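Local structure of acRAF (Thiomonas intermedia, 4LOW) at residues L34-A39 with D82-S87; P16-R21 with A73-A78; F22-G25 with Q29-A32. The protein acts as a RuBisCO assembly factor in the alpha-carboxysome and may have dehydratase activity like its pterin-4a-carbinolamine dehydratase relatives. All blocks are in the same frame, centred on the assembly; numbering follows the deposited sequence. Where two conformers were deposited one is given.

Contact 1: L34-A39 with D82-S87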
loop_
_atom_site.group_PDB
_atom_site.type_symbol
_atom_site.label_atom_id
_atom_site.label_comp_id
_atom_site.label_asym_id
_atom_site.label_seq_id
_atom_site.Cartn_x
_atom_site.Cartn_y
_atom_site.Cartn_z
ATOM N N LEU A 34 -7.195 5.129 -2.082
ATOM C CA LEU A 34 -6.512 4.568 -0.917
ATOM C C LEU A 34 -7.136 5.021 0.406
ATOM O O LEU A 34 -7.305 4.216 1.340
ATOM C CB LEU A 34 -5.004 4.846 -0.920
ATOM C CG LEU A 34 -4.227 4.127 -2.012
ATOM C CD1 LEU A 34 -2.872 4.794 -2.200
ATOM C CD2 LEU A 34 -3.965 2.653 -1.616
ATOM N N ASP A 35 -7.469 6.318 0.509
ATOM C CA ASP A 35 -8.118 6.783 1.735
ATOM C C ASP A 35 -9.502 6.145 1.924
ATOM O O ASP A 35 -9.879 5.779 3.053
ATOM C CB ASP A 35 -8.212 8.300 1.704
ATOM C CG ASP A 35 -6.878 8.978 1.924
ATOM O OD1 ASP A 35 -6.141 8.564 2.846
ATOM O OD2 ASP A 35 -6.637 10.025 1.288
ATOM N N ALA A 36 -10.250 5.961 0.817
ATOM C CA ALA A 36 -11.568 5.324 0.916
ATOM C C ALA A 36 -11.438 3.824 1.282
ATOM O O ALA A 36 -12.228 3.271 2.064
ATOM C CB ALA A 36 -12.339 5.478 -0.388
ATOM N N LEU A 37 -10.397 3.170 0.808
ATOM C CA LEU A 37 -10.148 1.772 1.104
ATOM C C LEU A 37 -9.845 1.624 2.586
ATOM O O LEU A 37 -10.344 0.652 3.215
ATOM C CB LEU A 37 -9.007 1.289 0.174
ATOM C CG LEU A 37 -8.487 -0.140 0.319
ATOM C CD1 LEU A 37 -9.588 -1.200 0.043
ATOM C CD2 LEU A 37 -7.341 -0.401 -0.630
ATOM N N ALA A 38 -9.078 2.532 3.179
ATOM C CA ALA A 38 -8.815 2.452 4.603
ATOM C C ALA A 38 -10.139 2.593 5.363
ATOM O O ALA A 38 -10.395 1.797 6.289
ATOM C CB ALA A 38 -7.867 3.561 4.991
ATOM N N ALA A 39 -11.012 3.538 4.965
ATOM C CA ALA A 39 -12.293 3.708 5.636
ATOM C C ALA A 39 -13.139 2.443 5.536
ATOM O O ALA A 39 -13.772 2.045 6.527
ATOM C CB ALA A 39 -13.041 4.919 5.056
ATOM N N ASP A 82 -14.591 -2.402 -5.544
ATOM C CA ASP A 82 -14.912 -1.983 -6.909
ATOM C C ASP A 82 -15.788 -0.722 -6.912
ATOM O O ASP A 82 -15.573 0.175 -7.736
ATOM C CB ASP A 82 -15.654 -3.093 -7.645
ATOM C CG ASP A 82 -14.796 -4.262 -8.025
ATOM O OD1 ASP A 82 -13.573 -4.180 -7.850
ATOM O OD2 ASP A 82 -15.355 -5.266 -8.481
ATOM N N ALA A 83 -16.767 -0.638 -5.992
ATOM C CA ALA A 83 -17.637 0.528 -5.954
ATOM C C ALA A 83 -16.869 1.782 -5.551
ATOM O O ALA A 83 -17.234 2.871 -6.014
ATOM C CB ALA A 83 -18.798 0.302 -4.994
ATOM N N LEU A 84 -15.812 1.662 -4.717
ATOM C CA LEU A 84 -15.001 2.824 -4.360
ATOM C C LEU A 84 -14.223 3.318 -5.573
ATOM O O LEU A 84 -13.918 4.513 -5.658
ATOM C CB LEU A 84 -13.996 2.490 -3.255
ATOM C CG LEU A 84 -14.559 2.022 -1.906
ATOM C CD1 LEU A 84 -13.423 1.644 -0.961
ATOM C CD2 LEU A 84 -15.477 3.067 -1.279
ATOM N N ALA A 85 -13.850 2.417 -6.481
ATOM C CA ALA A 85 -13.119 2.766 -7.700
ATOM C C ALA A 85 -14.045 3.288 -8.828
ATOM O O ALA A 85 -13.535 3.660 -9.892
ATOM C CB ALA A 85 -12.333 1.567 -8.187
ATOM N N GLY A 86 -15.361 3.292 -8.592
ATOM C CA GLY A 86 -16.387 3.748 -9.536
ATOM C C GLY A 86 -17.057 2.661 -10.362
ATOM O O GLY A 86 -17.623 2.955 -11.427
ATOM N N SER A 87 -17.017 1.406 -9.888
ATOM C CA SER A 87 -17.589 0.264 -10.609
ATOM C C SER A 87 -18.646 -0.536 -9.816
ATOM O O SER A 87 -18.304 -1.345 -8.951
ATOM C CB SER A 87 -16.477 -0.649 -11.113
ATOM O OG SER A 87 -17.024 -1.797 -11.736
#

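Contact 2: P16-R21 with A73-A78. With FMT (formic acid), chain C; FMT (formic acid), chain F; FMT (formic acid), chain D.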
loop_
_atom_site.group_PDB
_atom_site.type_symbol
_atom_site.label_atom_id
_atom_site.label_comp_id
_atom_site.label_asym_id
_atom_site.label_seq_id
_atom_site.Cartn_x
_atom_site.Cartn_y
_atom_site.Cartn_z
ATOM N N PRO A 16 -6.485 -20.263 -1.912
ATOM C CA PRO A 16 -6.936 -19.227 -2.848
ATOM C C PRO A 16 -6.971 -17.815 -2.316
ATOM O O PRO A 16 -7.286 -17.579 -1.154
ATOM C CB PRO A 16 -8.331 -19.697 -3.271
ATOM C CG PRO A 16 -8.754 -20.663 -2.230
ATOM C CD PRO A 16 -7.478 -21.352 -1.828
ATOM N N MET A 17 -6.626 -16.865 -3.182
ATOM C CA MET A 17 -6.689 -15.444 -2.877
ATOM C C MET A 17 -7.439 -14.797 -4.006
ATOM O O MET A 17 -7.580 -15.405 -5.077
ATOM C CB MET A 17 -5.294 -14.806 -2.750
ATOM C CG MET A 17 -4.522 -15.286 -1.535
ATOM S SD MET A 17 -2.757 -14.960 -1.670
ATOM C CE MET A 17 -2.264 -16.238 -2.864
ATOM N N LEU A 18 -7.964 -13.593 -3.755
ATOM C CA LEU A 18 -8.543 -12.783 -4.827
ATOM C C LEU A 18 -7.559 -11.627 -5.052
ATOM O O LEU A 18 -7.116 -10.997 -4.089
ATOM C CB LEU A 18 -9.889 -12.182 -4.462
ATOM C CG LEU A 18 -11.029 -13.183 -4.378
ATOM C CD1 LEU A 18 -12.262 -12.510 -3.817
ATOM C CD2 LEU A 18 -11.300 -13.850 -5.764
ATOM N N PHE A 19 -7.235 -11.319 -6.318
ATOM C CA PHE A 19 -6.254 -10.293 -6.621
ATOM C C PHE A 19 -6.875 -9.326 -7.629
ATOM O O PHE A 19 -7.489 -9.772 -8.618
ATOM C CB PHE A 19 -4.977 -10.937 -7.226
ATOM C CG PHE A 19 -4.038 -9.910 -7.829
ATOM C CD1 PHE A 19 -3.136 -9.226 -7.025
ATOM C CD2 PHE A 19 -4.113 -9.581 -9.177
ATOM C CE1 PHE A 19 -2.387 -8.180 -7.547
ATOM C CE2 PHE A 19 -3.402 -8.499 -9.674
ATOM C CZ PHE A 19 -2.550 -7.810 -8.859
ATOM N N LYS A 20 -6.633 -8.007 -7.469
ATOM C CA LYS A 20 -7.025 -7.105 -8.535
ATOM C C LYS A 20 -6.141 -5.889 -8.514
ATOM O O LYS A 20 -5.801 -5.354 -7.461
ATOM C CB LYS A 20 -8.495 -6.676 -8.401
ATOM C CG LYS A 20 -9.010 -5.846 -9.573
ATOM C CD LYS A 20 -10.535 -5.756 -9.512
ATOM C CE LYS A 20 -11.053 -4.747 -10.489
ATOM N NZ LYS A 20 -12.556 -4.728 -10.436
ATOM N N ARG A 21 -5.818 -5.406 -9.711
ATOM C CA ARG A 21 -5.082 -4.146 -9.906
ATOM C C ARG A 21 -6.022 -3.051 -10.371
ATOM O O ARG A 21 -6.824 -3.251 -11.307
ATOM C CB ARG A 21 -3.993 -4.372 -10.951
ATOM C CG ARG A 21 -3.214 -3.119 -11.361
ATOM C CD ARG A 21 -2.225 -3.449 -12.479
ATOM N NE ARG A 21 -1.287 -2.341 -12.759
ATOM C CZ ARG A 21 -0.139 -2.169 -12.126
ATOM N NH1 ARG A 21 0.209 -2.990 -11.134
ATOM N NH2 ARG A 21 0.686 -1.194 -12.497
ATOM N N ALA A 73 -18.179 -13.403 2.049
ATOM C CA ALA A 73 -17.741 -12.237 2.814
ATOM C C ALA A 73 -16.568 -11.576 2.079
ATOM O O ALA A 73 -16.539 -10.350 1.954
ATOM C CB ALA A 73 -17.326 -12.626 4.231
ATOM N N GLU A 74 -15.632 -12.389 1.523
ATOM C CA GLU A 74 -14.472 -11.884 0.773
ATOM C C GLU A 74 -14.915 -11.288 -0.553
ATOM O O GLU A 74 -14.475 -10.203 -0.920
ATOM C CB GLU A 74 -13.432 -12.977 0.527
ATOM C CG GLU A 74 -12.838 -13.524 1.810
ATOM C CD GLU A 74 -13.515 -14.779 2.342
ATOM O OE1 GLU A 74 -14.763 -14.825 2.431
ATOM O OE2 GLU A 74 -12.777 -15.734 2.655
ATOM N N ARG A 75 -15.880 -11.957 -1.226
ATOM C CA ARG A 75 -16.378 -11.415 -2.487
ATOM C C ARG A 75 -17.172 -10.134 -2.265
ATOM O O ARG A 75 -17.140 -9.245 -3.120
ATOM C CB ARG A 75 -17.211 -12.455 -3.242
ATOM C CG ARG A 75 -16.422 -13.700 -3.582
ATOM C CD ARG A 75 -17.190 -14.633 -4.503
ATOM N NE ARG A 75 -16.424 -15.861 -4.731
ATOM C CZ ARG A 75 -15.422 -15.984 -5.599
ATOM N NH1 ARG A 75 -15.052 -14.954 -6.351
ATOM N NH2 ARG A 75 -14.783 -17.139 -5.721
ATOM N N ALA A 76 -17.906 -10.033 -1.138
ATOM C CA ALA A 76 -18.658 -8.787 -0.886
ATOM C C ALA A 76 -17.701 -7.631 -0.608
ATOM O O ALA A 76 -17.950 -6.503 -1.050
ATOM C CB ALA A 76 -19.623 -8.975 0.276
ATOM N N PHE A 77 -16.574 -7.926 0.068
ATOM C CA PHE A 77 -15.564 -6.888 0.304
ATOM C C PHE A 77 -14.979 -6.408 -1.026
ATOM O O PHE A 77 -14.913 -5.211 -1.302
ATOM C CB PHE A 77 -14.458 -7.431 1.234
ATOM C CG PHE A 77 -13.460 -6.368 1.640
ATOM C CD1 PHE A 77 -12.341 -6.114 0.865
ATOM C CD2 PHE A 77 -13.667 -5.603 2.781
ATOM C CE1 PHE A 77 -11.428 -5.107 1.225
ATOM C CE2 PHE A 77 -12.741 -4.614 3.159
ATOM C CZ PHE A 77 -11.650 -4.355 2.365
ATOM N N ALA A 78 -14.652 -7.373 -1.897
ATOM C CA ALA A 78 -14.147 -7.073 -3.221
ATOM C C ALA A 78 -15.112 -6.178 -4.011
ATOM O O ALA A 78 -14.693 -5.208 -4.643
ATOM C CB ALA A 78 -13.864 -8.365 -3.970
HETATM C C FMT C . -6.520 -8.199 -12.307
HETATM O O1 FMT C . -6.357 -6.965 -12.089
HETATM O O2 FMT C . -7.714 -8.746 -11.964
HETATM C C FMT F . -16.112 -10.587 -6.451
HETATM O O1 FMT F . -17.001 -9.825 -6.012
HETATM O O2 FMT F . -16.497 -11.887 -6.690
HETATM C C FMT D . -17.203 -16.390 3.907
HETATM O O1 FMT D . -16.511 -15.926 4.811
HETATM O O2 FMT D . -18.503 -15.926 3.810
#

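Contact 3: F22-G25 with Q29-A32. With FMT (formic acid), chain J.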
loop_
_atom_site.group_PDB
_atom_site.type_symbol
_atom_site.label_atom_id
_atom_site.label_comp_id
_atom_site.label_asym_id
_atom_site.label_seq_id
_atom_site.Cartn_x
_atom_site.Cartn_y
_atom_site.Cartn_z
ATOM N N PHE A 22 -5.935 -1.915 -9.743
ATOM C CA PHE A 22 -6.706 -0.735 -10.111
ATOM C C PHE A 22 -5.737 0.314 -10.581
ATOM O O PHE A 22 -4.798 0.625 -9.855
ATOM C CB PHE A 22 -7.448 -0.222 -8.870
ATOM C CG PHE A 22 -8.522 -1.153 -8.354
ATOM C CD1 PHE A 22 -8.203 -2.228 -7.529
ATOM C CD2 PHE A 22 -9.842 -0.996 -8.747
ATOM C CE1 PHE A 22 -9.210 -3.107 -7.080
ATOM C CE2 PHE A 22 -10.841 -1.857 -8.274
ATOM C CZ PHE A 22 -10.514 -2.903 -7.465
ATOM N N ALA A 23 -5.977 0.953 -11.710
ATOM C CA ALA A 23 -5.090 2.018 -12.194
ATOM C C ALA A 23 -5.895 3.307 -12.318
ATOM O O ALA A 23 -7.099 3.286 -12.616
ATOM C CB ALA A 23 -4.484 1.622 -13.539
ATOM N N PHE A 24 -5.233 4.435 -12.059
ATOM C CA PHE A 24 -5.873 5.740 -12.004
ATOM C C PHE A 24 -5.110 6.745 -12.846
ATOM O O PHE A 24 -3.932 6.560 -13.107
ATOM C CB PHE A 24 -5.961 6.220 -10.544
ATOM C CG PHE A 24 -6.739 5.262 -9.673
ATOM C CD1 PHE A 24 -8.125 5.311 -9.610
ATOM C CD2 PHE A 24 -6.092 4.273 -8.972
ATOM C CE1 PHE A 24 -8.841 4.386 -8.826
ATOM C CE2 PHE A 24 -6.809 3.352 -8.189
ATOM C CZ PHE A 24 -8.173 3.414 -8.142
ATOM N N GLY A 25 -5.779 7.832 -13.217
ATOM C CA GLY A 25 -5.158 8.839 -14.055
ATOM C C GLY A 25 -4.245 9.811 -13.354
ATOM O O GLY A 25 -3.616 10.611 -14.037
ATOM N N GLN A 29 -6.421 10.834 -7.679
ATOM C CA GLN A 29 -7.429 9.790 -7.788
ATOM C C GLN A 29 -6.991 8.527 -7.046
ATOM O O GLN A 29 -7.776 7.891 -6.334
ATOM C CB GLN A 29 -7.732 9.478 -9.274
ATOM C CG GLN A 29 -8.495 10.610 -9.962
ATOM C CD GLN A 29 -8.346 10.628 -11.473
ATOM O OE1 GLN A 29 -7.246 10.778 -12.027
ATOM N NE2 GLN A 29 -9.459 10.523 -12.172
ATOM N N THR A 30 -5.704 8.178 -7.188
ATOM C CA THR A 30 -5.175 7.000 -6.476
ATOM C C THR A 30 -5.264 7.208 -4.964
ATOM O O THR A 30 -5.681 6.318 -4.229
ATOM C CB THR A 30 -3.707 6.838 -6.846
ATOM O OG1 THR A 30 -3.603 6.773 -8.257
ATOM C CG2 THR A 30 -3.084 5.591 -6.243
ATOM N N ARG A 31 -4.927 8.424 -4.508
ATOM C CA ARG A 31 -4.942 8.718 -3.073
ATOM C C ARG A 31 -6.357 8.719 -2.520
ATOM O O ARG A 31 -6.578 8.239 -1.406
ATOM C CB ARG A 31 -4.217 10.046 -2.835
ATOM C CG ARG A 31 -3.949 10.360 -1.392
ATOM C CD ARG A 31 -3.075 9.290 -0.740
ATOM N NE ARG A 31 -3.832 8.396 0.117
ATOM C CZ ARG A 31 -3.304 7.450 0.876
ATOM N NH1 ARG A 31 -2.032 7.084 0.706
ATOM N NH2 ARG A 31 -4.053 6.818 1.762
ATOM N N ALA A 32 -7.317 9.252 -3.287
ATOM C CA ALA A 32 -8.711 9.235 -2.814
ATOM C C ALA A 32 -9.159 7.793 -2.679
ATOM O O ALA A 32 -9.807 7.449 -1.699
ATOM C CB ALA A 32 -9.592 9.981 -3.791
HETATM C C FMT J . -2.064 3.869 2.093
HETATM O O1 FMT J . -1.573 4.895 2.556
HETATM O O2 FMT J . -3.339 3.654 2.296
#

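Contact 1: L34-A39 with D82-S87
L84 reaches from the last turn of helix 72-84 to A36 and L37 on helix 27-44. It gives up more surface to the contact than any other residue of the two segments. Its CB leaves the backbone toward the other helix and stays 4.5 Å from A36 CB. CG sits beside the L84 backbone N, with chi1 at -61°. The chain then runs on extended, so CD1 points farthest out and CD2 branches off beside it. CD1 does most of the touching. It lies 3.6 Å from A36 O, against the peptide group that links A36 to L37. It is also 3.8 Å from L37 N and 4.0 Å from A36 CB. CD2 stays over the alanine methyl, 4.1 Å from A36 CB. Both methyls of L84 meet A36 CB from the same side, and CD1 also rests on the backbone. The side chain of L37 stands farther off, with its CB 4.6 Å from L84 CD1. No hydrogen bond crosses here.

The leucine is followed closely by the end of its helix. G86 turns to positive phi in a Schellman motif, with S87 N bonded back to D82 O at 2.9 Å and a weaker bond from G86 N to A83 O.

L84 also packs on F33 and L40, one on each side of A36 in sequence, so it meets a broad part of helix 27-44. Both helices lie on one face of the antiparallel sheet. L37 reaches down to I51 on strand 50-53, and A85 touches F22 on strand 17-23. A38 faces away from helix 72-84 and meets R31 of the second subunit.

Contact 2: P16-R21 with A73-A78
L18 meets E74, R75 and A78 where helix 72-84 lies along strand 17-23 in the two-layer alpha-beta fold of the pterin-4a-carbinolamine dehydratase family. The short axes run nearly parallel, 10° apart, with a closest approach of 10.2 Å. A73 begins the segment on the exposed side. Its N donates to a formate, probably from the crystallisation liquor. E74 starts toward the strand, but its chain bends at chi2 (95°) and carries the carboxylate away to A65 N and, weakly, G71 N. What L18 meets is the E74 backbone, with E74 O 4.3 Å from L18 CD1. R75 comes next and stays extended from CG to NE. The R75 and L18 side chains cross at about a right angle, with R75 NH1 4.0 Å from L18 CD2. NH2 forms a salt bridge with E11 on strand 10-12. O2 of a second formic acid lies in plane at the guanidinium edge and takes a weak bond from R75 NH1. F77 turns elsewhere and packs on L40, S41 and T44 of helix 27-44. A78 points back to the strand, touching L62 and W9 as well, and places its CB 4.4 Å from L18 CD1.

Contact 3: F22-G25 with Q29-A32
The turn from strand 17-23 into helix 27-44 folds back on itself here, a tight beta-alpha connection in which F24 packs on Q29 and T30 of the first helical turns. F24 CB lies 3.9 Å from Q29 CB and 3.3 Å from T30 OG1. CG is anti to the F24 carbonyl carbon, chi1 -59°, which brings the ring against Q29 and T30. Q29 O stands over one ring face, 4.2 Å above the plane and offset toward the rim. T30 OG1 approaches obliquely, 3.6 Å from F24 CD2. That hydroxyl lies in hydrogen-bonding range of S26 O and T55 O, which must share its one proton. The ring also meets those of F33 and H5, the latter in the N-terminal histidine run, evidently a purification tag. An alanine at F24 would remove the ring and is likely to open a gap between Q29, T30 and F33. Farther along the turn, Q29 OE1 bonds to S26 OG and lies 3.4 Å from G25 C. R31 points the other way. Its guanidinium holds a formate that is also bonded to R31 of the second subunit. R31 NH1 donates to formate O1 over 2.9 Å, with an N-H...O angle of 158°.

How the contacts relate
The three contacts tie the two helices and strand 17-23 into one layered unit. Strand 17-23 carries one side of contacts 2 and 3, helix 27-44 one side of contacts 1 and 3, and helix 72-84 one side of contacts 1 and 2. Contact 3 is local and closes first along the chain. Contacts 1 and 2 interlace, since their segments alternate. Centres of contacts 1 and 3 are about 10 Å apart, those of 1 and 2 about 13 Å, and those of 2 and 3 about 19 Å. D82 OD1 links contact 1 to contact 2 by a salt bridge to K20 NZ at 2.8 Å. F22 joins contacts 1 and 3 by packing on D82 and A85.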